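Local structure of transcriptional regulatory protein FixJ (Sinorhizobium meliloti, 1DBW) at residues M22-M25 and A29-M32; K31-A36 and L40-D45; P77-T82 and I112-R117. The protein acts, once activated by FixL, as a transcription regulator inducing nifA and fixK in nitrogen fixation, and is represented here by its magnesium-binding receiver domain. The protein carries 2 engineered substitutions. All blocks are in the same frame, centred on the assembly; numbering follows the deposited sequence.

Contact 1: M22-M25 and A29-M32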
loop_
_atom_site.group_PDB
_atom_site.type_symbol
_atom_site.label_atom_id
_atom_site.label_comp_id
_atom_site.label_asym_id
_atom_site.label_seq_id
_atom_site.Cartn_x
_atom_site.Cartn_y
_atom_site.Cartn_z
ATOM N N MET A 22 -6.278 12.528 -2.521
ATOM C CA MET A 22 -6.280 12.426 -3.971
ATOM C C MET A 22 -7.071 11.204 -4.432
ATOM O O MET A 22 -7.865 11.318 -5.345
ATOM C CB MET A 22 -4.856 12.380 -4.526
ATOM C CG MET A 22 -4.792 12.304 -6.048
ATOM S SD MET A 22 -5.062 10.669 -6.757
ATOM C CE MET A 22 -3.504 9.817 -6.222
ATOM N N LEU A 23 -6.908 10.064 -3.759
ATOM C CA LEU A 23 -7.642 8.859 -4.133
ATOM C C LEU A 23 -9.121 9.047 -3.847
ATOM O O LEU A 23 -9.983 8.671 -4.660
ATOM C CB LEU A 23 -7.081 7.633 -3.395
ATOM C CG LEU A 23 -5.655 7.289 -3.854
ATOM C CD1 LEU A 23 -5.161 6.109 -2.996
ATOM C CD2 LEU A 23 -5.662 6.914 -5.332
ATOM N N THR A 24 -9.395 9.698 -2.727
ATOM C CA THR A 24 -10.777 9.981 -2.337
ATOM C C THR A 24 -11.442 10.817 -3.423
ATOM O O THR A 24 -12.563 10.526 -3.836
ATOM C CB THR A 24 -10.853 10.719 -0.982
ATOM O OG1 THR A 24 -10.392 9.840 0.055
ATOM C CG2 THR A 24 -12.283 11.087 -0.664
ATOM N N MET A 25 -10.752 11.836 -3.917
ATOM C CA MET A 25 -11.352 12.666 -4.942
ATOM C C MET A 25 -11.612 11.927 -6.251
ATOM O O MET A 25 -12.481 12.335 -7.029
ATOM C CB MET A 25 -10.527 13.937 -5.163
ATOM C CG MET A 25 -10.483 14.826 -3.937
ATOM S SD MET A 25 -9.543 16.348 -4.188
ATOM C CE MET A 25 -9.718 16.589 -5.926
ATOM N N ALA A 29 -12.702 4.064 -2.370
ATOM C CA ALA A 29 -13.020 3.957 -0.944
ATOM C C ALA A 29 -11.600 3.920 -0.380
ATOM O O ALA A 29 -10.790 3.107 -0.822
ATOM C CB ALA A 29 -13.745 2.650 -0.642
ATOM N N VAL A 30 -11.342 4.724 0.642
ATOM C CA VAL A 30 -9.991 4.836 1.171
ATOM C C VAL A 30 -10.026 4.836 2.667
ATOM O O VAL A 30 -10.904 5.458 3.263
ATOM C CB VAL A 30 -9.379 6.200 0.731
ATOM C CG1 VAL A 30 -8.042 6.444 1.421
ATOM C CG2 VAL A 30 -9.187 6.211 -0.769
ATOM N N LYS A 31 -9.052 4.145 3.250
ATOM C CA LYS A 31 -8.922 4.149 4.721
ATOM C C LYS A 31 -7.447 4.401 5.012
ATOM O O LYS A 31 -6.586 3.678 4.495
ATOM C CB LYS A 31 -9.329 2.802 5.268
ATOM C CG LYS A 31 -9.372 2.772 6.815
ATOM C CD LYS A 31 -9.765 1.359 7.321
ATOM C CE LYS A 31 -9.673 1.260 8.838
ATOM N NZ LYS A 31 -10.848 1.888 9.541
ATOM N N MET A 32 -7.188 5.399 5.859
ATOM C CA MET A 32 -5.827 5.786 6.240
ATOM C C MET A 32 -5.515 5.164 7.576
ATOM O O MET A 32 -6.267 5.323 8.538
ATOM C CB MET A 32 -5.741 7.299 6.421
ATOM C CG MET A 32 -4.870 8.020 5.430
ATOM S SD MET A 32 -5.030 9.805 5.635
ATOM C CE MET A 32 -4.509 10.015 7.351
#

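Contact 2: K31-A36 and L40-D45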
loop_
_atom_site.group_PDB
_atom_site.type_symbol
_atom_site.label_atom_id
_atom_site.label_comp_id
_atom_site.label_asym_id
_atom_site.label_seq_id
_atom_site.Cartn_x
_atom_site.Cartn_y
_atom_site.Cartn_z
ATOM N N LYS A 31 -9.052 4.145 3.250
ATOM C CA LYS A 31 -8.922 4.149 4.721
ATOM C C LYS A 31 -7.447 4.401 5.012
ATOM O O LYS A 31 -6.586 3.678 4.495
ATOM C CB LYS A 31 -9.329 2.802 5.268
ATOM C CG LYS A 31 -9.372 2.772 6.815
ATOM C CD LYS A 31 -9.765 1.359 7.321
ATOM C CE LYS A 31 -9.673 1.260 8.838
ATOM N NZ LYS A 31 -10.848 1.888 9.541
ATOM N N MET A 32 -7.188 5.399 5.859
ATOM C CA MET A 32 -5.827 5.786 6.240
ATOM C C MET A 32 -5.515 5.164 7.576
ATOM O O MET A 32 -6.267 5.323 8.538
ATOM C CB MET A 32 -5.741 7.299 6.421
ATOM C CG MET A 32 -4.870 8.020 5.430
ATOM S SD MET A 32 -5.030 9.805 5.635
ATOM C CE MET A 32 -4.509 10.015 7.351
ATOM N N HIS A 33 -4.372 4.503 7.658
ATOM C CA HIS A 33 -3.954 3.874 8.909
ATOM C C HIS A 33 -2.789 4.695 9.412
ATOM O O HIS A 33 -1.880 4.986 8.657
ATOM C CB HIS A 33 -3.517 2.433 8.644
ATOM C CG HIS A 33 -4.626 1.575 8.123
ATOM N ND1 HIS A 33 -5.463 0.851 8.954
ATOM C CD2 HIS A 33 -5.090 1.392 6.863
ATOM C CE1 HIS A 33 -6.393 0.258 8.220
ATOM N NE2 HIS A 33 -6.189 0.572 6.952
ATOM N N GLN A 34 -2.813 5.022 10.695
ATOM C CA GLN A 34 -1.768 5.850 11.304
ATOM C C GLN A 34 -0.393 5.206 11.354
ATOM O O GLN A 34 0.610 5.907 11.441
ATOM C CB GLN A 34 -2.196 6.286 12.688
ATOM N N SER A 35 -0.341 3.876 11.299
ATOM C CA SER A 35 0.942 3.179 11.333
ATOM C C SER A 35 0.871 1.770 10.765
ATOM O O SER A 35 -0.213 1.206 10.602
ATOM C CB SER A 35 1.460 3.082 12.782
ATOM O OG SER A 35 0.606 2.263 13.574
ATOM N N ALA A 36 2.043 1.200 10.507
ATOM C CA ALA A 36 2.164 -0.164 10.031
ATOM C C ALA A 36 1.547 -1.101 11.081
ATOM O O ALA A 36 0.836 -2.051 10.736
ATOM C CB ALA A 36 3.624 -0.512 9.810
ATOM N N LEU A 40 -1.527 -3.788 10.673
ATOM C CA LEU A 40 -1.392 -5.210 10.954
ATOM C C LEU A 40 -2.472 -5.698 11.930
ATOM O O LEU A 40 -2.950 -6.815 11.820
ATOM C CB LEU A 40 -0.003 -5.490 11.530
ATOM C CG LEU A 40 1.088 -5.710 10.497
ATOM C CD1 LEU A 40 2.432 -5.548 11.169
ATOM C CD2 LEU A 40 0.961 -7.116 9.905
ATOM N N ALA A 41 -2.851 -4.853 12.887
ATOM C CA ALA A 41 -3.865 -5.218 13.860
ATOM C C ALA A 41 -5.238 -5.316 13.205
ATOM O O ALA A 41 -6.068 -6.167 13.572
ATOM C CB ALA A 41 -3.879 -4.205 15.029
ATOM N N PHE A 42 -5.446 -4.479 12.199
ATOM C CA PHE A 42 -6.702 -4.440 11.460
ATOM C C PHE A 42 -6.772 -5.461 10.315
ATOM O O PHE A 42 -7.858 -5.934 9.970
ATOM C CB PHE A 42 -6.878 -3.022 10.860
ATOM C CG PHE A 42 -8.214 -2.791 10.203
ATOM C CD1 PHE A 42 -9.328 -2.499 10.981
ATOM C CD2 PHE A 42 -8.368 -2.924 8.818
ATOM C CE1 PHE A 42 -10.587 -2.349 10.411
ATOM C CE2 PHE A 42 -9.627 -2.776 8.227
ATOM C CZ PHE A 42 -10.737 -2.489 9.029
ATOM N N ALA A 43 -5.626 -5.882 9.808
ATOM C CA ALA A 43 -5.568 -6.747 8.636
ATOM C C ALA A 43 -6.481 -7.968 8.588
ATOM O O ALA A 43 -7.037 -8.240 7.534
ATOM C CB ALA A 43 -4.121 -7.131 8.296
ATOM N N PRO A 44 -6.604 -8.723 9.687
ATOM C CA PRO A 44 -7.475 -9.901 9.635
ATOM C C PRO A 44 -8.925 -9.560 9.357
ATOM O O PRO A 44 -9.641 -10.423 8.887
ATOM C CB PRO A 44 -7.306 -10.524 11.016
ATOM C CG PRO A 44 -5.897 -10.135 11.396
ATOM C CD PRO A 44 -5.884 -8.672 10.972
ATOM N N ASP A 45 -9.316 -8.308 9.607
ATOM C CA ASP A 45 -10.696 -7.864 9.376
ATOM C C ASP A 45 -10.923 -7.338 7.969
ATOM O O ASP A 45 -12.073 -7.122 7.573
ATOM C CB ASP A 45 -11.096 -6.810 10.396
ATOM C CG ASP A 45 -11.344 -7.411 11.762
ATOM O OD1 ASP A 45 -12.138 -8.375 11.840
ATOM O OD2 ASP A 45 -10.723 -6.950 12.735
#

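Contact 3: P77-T82 and I112-R117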
loop_
_atom_site.group_PDB
_atom_site.type_symbol
_atom_site.label_atom_id
_atom_site.label_comp_id
_atom_site.label_asym_id
_atom_site.label_seq_id
_atom_site.Cartn_x
_atom_site.Cartn_y
_atom_site.Cartn_z
ATOM N N PRO A 77 -3.423 -7.824 -1.691
ATOM C CA PRO A 77 -2.676 -7.296 -2.850
ATOM C C PRO A 77 -2.081 -5.965 -2.441
ATOM O O PRO A 77 -2.800 -5.084 -1.939
ATOM C CB PRO A 77 -3.766 -7.142 -3.929
ATOM C CG PRO A 77 -4.825 -8.195 -3.490
ATOM C CD PRO A 77 -4.856 -8.006 -2.017
ATOM N N SER A 78 -0.754 -5.824 -2.567
ATOM C CA SER A 78 -0.079 -4.601 -2.105
ATOM C C SER A 78 0.837 -3.887 -3.108
ATOM O O SER A 78 1.610 -4.548 -3.814
ATOM C CB SER A 78 0.784 -4.912 -0.867
ATOM O OG SER A 78 0.220 -5.902 -0.017
ATOM N N ILE A 79 0.785 -2.544 -3.083
ATOM C CA ILE A 79 1.587 -1.646 -3.896
ATOM C C ILE A 79 2.504 -0.998 -2.872
ATOM O O ILE A 79 2.053 -0.426 -1.873
ATOM C CB ILE A 79 0.714 -0.560 -4.520
ATOM C CG1 ILE A 79 -0.324 -1.199 -5.451
ATOM C CG2 ILE A 79 1.588 0.435 -5.294
ATOM C CD1 ILE A 79 0.302 -2.230 -6.400
ATOM N N VAL A 80 3.806 -1.058 -3.115
ATOM C CA VAL A 80 4.759 -0.483 -2.157
ATOM C C VAL A 80 5.348 0.758 -2.807
ATOM O O VAL A 80 5.867 0.673 -3.877
ATOM C CB VAL A 80 5.898 -1.504 -1.830
ATOM C CG1 VAL A 80 6.969 -0.843 -0.967
ATOM C CG2 VAL A 80 5.302 -2.747 -1.073
ATOM N N ILE A 81 5.132 1.921 -2.207
ATOM C CA ILE A 81 5.679 3.152 -2.760
ATOM C C ILE A 81 7.105 3.183 -2.233
ATOM O O ILE A 81 7.333 3.092 -1.009
ATOM C CB ILE A 81 4.895 4.369 -2.285
ATOM C CG1 ILE A 81 3.505 4.324 -2.915
ATOM C CG2 ILE A 81 5.617 5.630 -2.709
ATOM C CD1 ILE A 81 2.547 5.380 -2.341
ATOM N N THR A 82 8.033 3.405 -3.151
ATOM C CA THR A 82 9.447 3.374 -2.803
ATOM C C THR A 82 10.161 4.717 -2.997
ATOM O O THR A 82 9.726 5.572 -3.777
ATOM C CB THR A 82 10.162 2.238 -3.607
ATOM O OG1 THR A 82 10.007 2.480 -5.008
ATOM C CG2 THR A 82 9.512 0.856 -3.304
ATOM N N ILE A 112 -2.938 5.329 -9.534
ATOM C CA ILE A 112 -4.324 4.852 -9.716
ATOM C C ILE A 112 -4.343 3.570 -10.579
ATOM O O ILE A 112 -5.044 2.604 -10.272
ATOM C CB ILE A 112 -5.201 5.961 -10.334
ATOM C CG1 ILE A 112 -5.443 7.052 -9.281
ATOM C CG2 ILE A 112 -6.542 5.397 -10.846
ATOM C CD1 ILE A 112 -6.024 8.340 -9.837
ATOM N N GLU A 113 -3.562 3.543 -11.653
ATOM C CA GLU A 113 -3.520 2.348 -12.493
ATOM C C GLU A 113 -2.972 1.147 -11.726
ATOM O O GLU A 113 -3.486 0.037 -11.874
ATOM C CB GLU A 113 -2.696 2.598 -13.758
ATOM C CG GLU A 113 -3.239 3.739 -14.614
ATOM C CD GLU A 113 -4.159 3.275 -15.730
ATOM O OE1 GLU A 113 -4.915 2.301 -15.512
ATOM O OE2 GLU A 113 -4.127 3.893 -16.828
ATOM N N ALA A 114 -1.935 1.363 -10.915
ATOM C CA ALA A 114 -1.358 0.290 -10.115
ATOM C C ALA A 114 -2.396 -0.265 -9.123
ATOM O O ALA A 114 -2.512 -1.479 -8.971
ATOM C CB ALA A 114 -0.116 0.786 -9.379
ATOM N N ILE A 115 -3.138 0.625 -8.449
ATOM C CA ILE A 115 -4.156 0.199 -7.501
ATOM C C ILE A 115 -5.261 -0.596 -8.207
ATOM O O ILE A 115 -5.705 -1.631 -7.713
ATOM C CB ILE A 115 -4.786 1.427 -6.743
ATOM C CG1 ILE A 115 -3.716 2.106 -5.867
ATOM C CG2 ILE A 115 -6.001 0.946 -5.927
ATOM C CD1 ILE A 115 -4.135 3.472 -5.269
ATOM N N GLU A 116 -5.675 -0.143 -9.388
ATOM C CA GLU A 116 -6.696 -0.882 -10.147
ATOM C C GLU A 116 -6.160 -2.276 -10.549
ATOM O O GLU A 116 -6.865 -3.284 -10.418
ATOM C CB GLU A 116 -7.122 -0.063 -11.369
ATOM C CG GLU A 116 -7.737 1.277 -10.988
ATOM C CD GLU A 116 -8.096 2.128 -12.200
ATOM O OE1 GLU A 116 -8.933 3.047 -12.052
ATOM O OE2 GLU A 116 -7.534 1.891 -13.291
ATOM N N ARG A 117 -4.888 -2.336 -10.920
ATOM C CA ARG A 117 -4.253 -3.611 -11.296
ATOM C C ARG A 117 -4.240 -4.539 -10.088
ATOM O O ARG A 117 -4.538 -5.728 -10.205
ATOM C CB ARG A 117 -2.804 -3.382 -11.730
ATOM C CG ARG A 117 -2.452 -3.860 -13.138
ATOM C CD ARG A 117 -3.088 -3.002 -14.228
ATOM N NE ARG A 117 -4.544 -3.146 -14.267
ATOM C CZ ARG A 117 -5.394 -2.131 -14.431
ATOM N NH1 ARG A 117 -4.929 -0.892 -14.579
ATOM N NH2 ARG A 117 -6.708 -2.356 -14.426
#

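Contact 1: M22-M25 and A29-M32
Val30, near the start of strand 29-33, meets Leu23 and Thr24 toward the C-terminal end of helix 13-25, and its side chain carries the whole contact from the strand side. Its CB already touches the helix, lying 3.8 Å from Thr24 OG1. One carbon further out, CG2 is anti to the carbonyl carbon and enters the corner between the two helix residues, 3.7 Å from Leu23 CB. The same methyl is also 3.9 Å from Thr24 OG1, the two side chains crossing at a slant. The isopropyl group additionally packs on Ala20, one helical turn earlier. The hydroxyl facing this valine is not left to the apolar surface. Thr24 OG1 stands beside its own backbone N (chi1 -67°), from where it hydrogen-bonds to the carbonyl oxygen of Ala20, so what it offers Val30 is van der Waals contact. Leu23 gives only its CB to the strand segment here, while its side chain also packs on Val6 and Ile8 of strand 5-10 and on Ile115 of helix 108-119. The Leu23 side is therefore buried, and the Thr24 side is exposed. Only three residues lie between the two segments, and the pair closes the beta-alpha-beta crossover of strand 5-10, helix 13-25 and strand 29-33 that opens the doubly wound receiver fold.

Contact 2: K31-A36 and L40-D45
Lys31 and His33 both send their side chains to the ring of Phe42, joining edge strand 29-33 of the receiver domain to helix 36-42, which follows it; Ala36 and Leu40 are joined through the backbone. The charged and apolar parts of the lysine act together. Its chain runs extended to CE, which stands over one face of the Phe42 ring, 4.0 Å from the centroid and offset toward the rim. A bend at the last torsion (chi4 78°) then sets NZ off-centre over the ring, at 4.7 Å from the Phe42 centroid, in a cation-pi contact. The aromatic pair is less regular. The His33 and Phe42 rings are inclined at 48°, with centroids 5.6 Å apart, and His33 CE1 comes within 3.8 Å of Phe42 CD2. Elsewhere the imidazole is held by His7, whose ND1 pairs with His33 NE2, and by an edge-to-face contact with Phe39. A replacement of Phe42 by alanine would probably leave the Lys31 ammonium without its aromatic partner and take away the neighbour that His33 CE1 meets. Hydrogen bonding belongs to the helix itself: Leu40 N donates to Ala36 O over 2.9 Å in a nearly straight bond (163°), in the first turn of helix 36-42, whose N-cap Ser35 bonds through OG to Ala38 N. The His33 side chain is about 8 Å from that of magnesium-binding Asp10, near the site without being part of it. No salt bridge joins the segments; the phenyl face probably offers the ammonium a favourable electrostatic surface.

Contact 3: P77-T82 and I112-R117
Ile79 of strand 78-82 points at Ala114 and Ile115 of helix 108-119, the helix that ends the five-stranded, doubly wound receiver fold of the CheY family. The packed part of the contact is small and wholly buried, and it centres on this isoleucine. Its CG1 branch is anti to the carbonyl carbon (chi1 -62°), and together with the second torsion (chi2 -48°) this brings CD1 to the helix backbone, 3.9 Å from Ala114 O. The same methyl is 4.3 Å from Ala114 CB, the one side-chain pairing here, and Ile79 CG1 comes no nearer than 4.5 Å to Ile115 N. The small alanine side chain probably lets the isoleucine branch reach the main chain of the helix directly. Ile115 contributes mostly through its backbone, its own side chain packing on Val52 of strand 49-54. Strand 100-103 flanks the site, with Ile102 touching both Ile79 and Ala114. No hydrogen bond crosses from strand to helix, so the contact is van der Waals alone.

The solvent side of the helix is quite different. Glu113 and Arg117, one turn apart, are exposed and take no part in the packing. The Arg117 chain leads away from the strand, and its NH2 forms a salt bridge with Glu120. Its other terminal nitrogen, NH1, lies 3.3 Å from Glu113 OE1 in a second salt bridge, whose hydrogen bond is weak and bent (125°), with the carboxylate oxygen in the plane of the guanidinium at its edge.

Overall arrangement
The three contacts sample one parallel sheet from its margin to its interior. Contacts 1 and 2 share the outermost strand 29-33, and successive residues of that strand serve different helices: Val30 faces helix 13-25, while Lys31 and His33 face helix 36-42. Both are partly buried, but contact 1 is mainly apolar, whereas contact 2 adds a cation and two aromatic rings. Contact 3, nearest the centre of the chain, is fully buried and purely van der Waals across its segments. It meets contact 1 in the helix layer, where Leu23 CD1 packs 3.6 Å from Ile115 CD1. Contacts 2 and 3, with centres about 17 Å apart, do not touch.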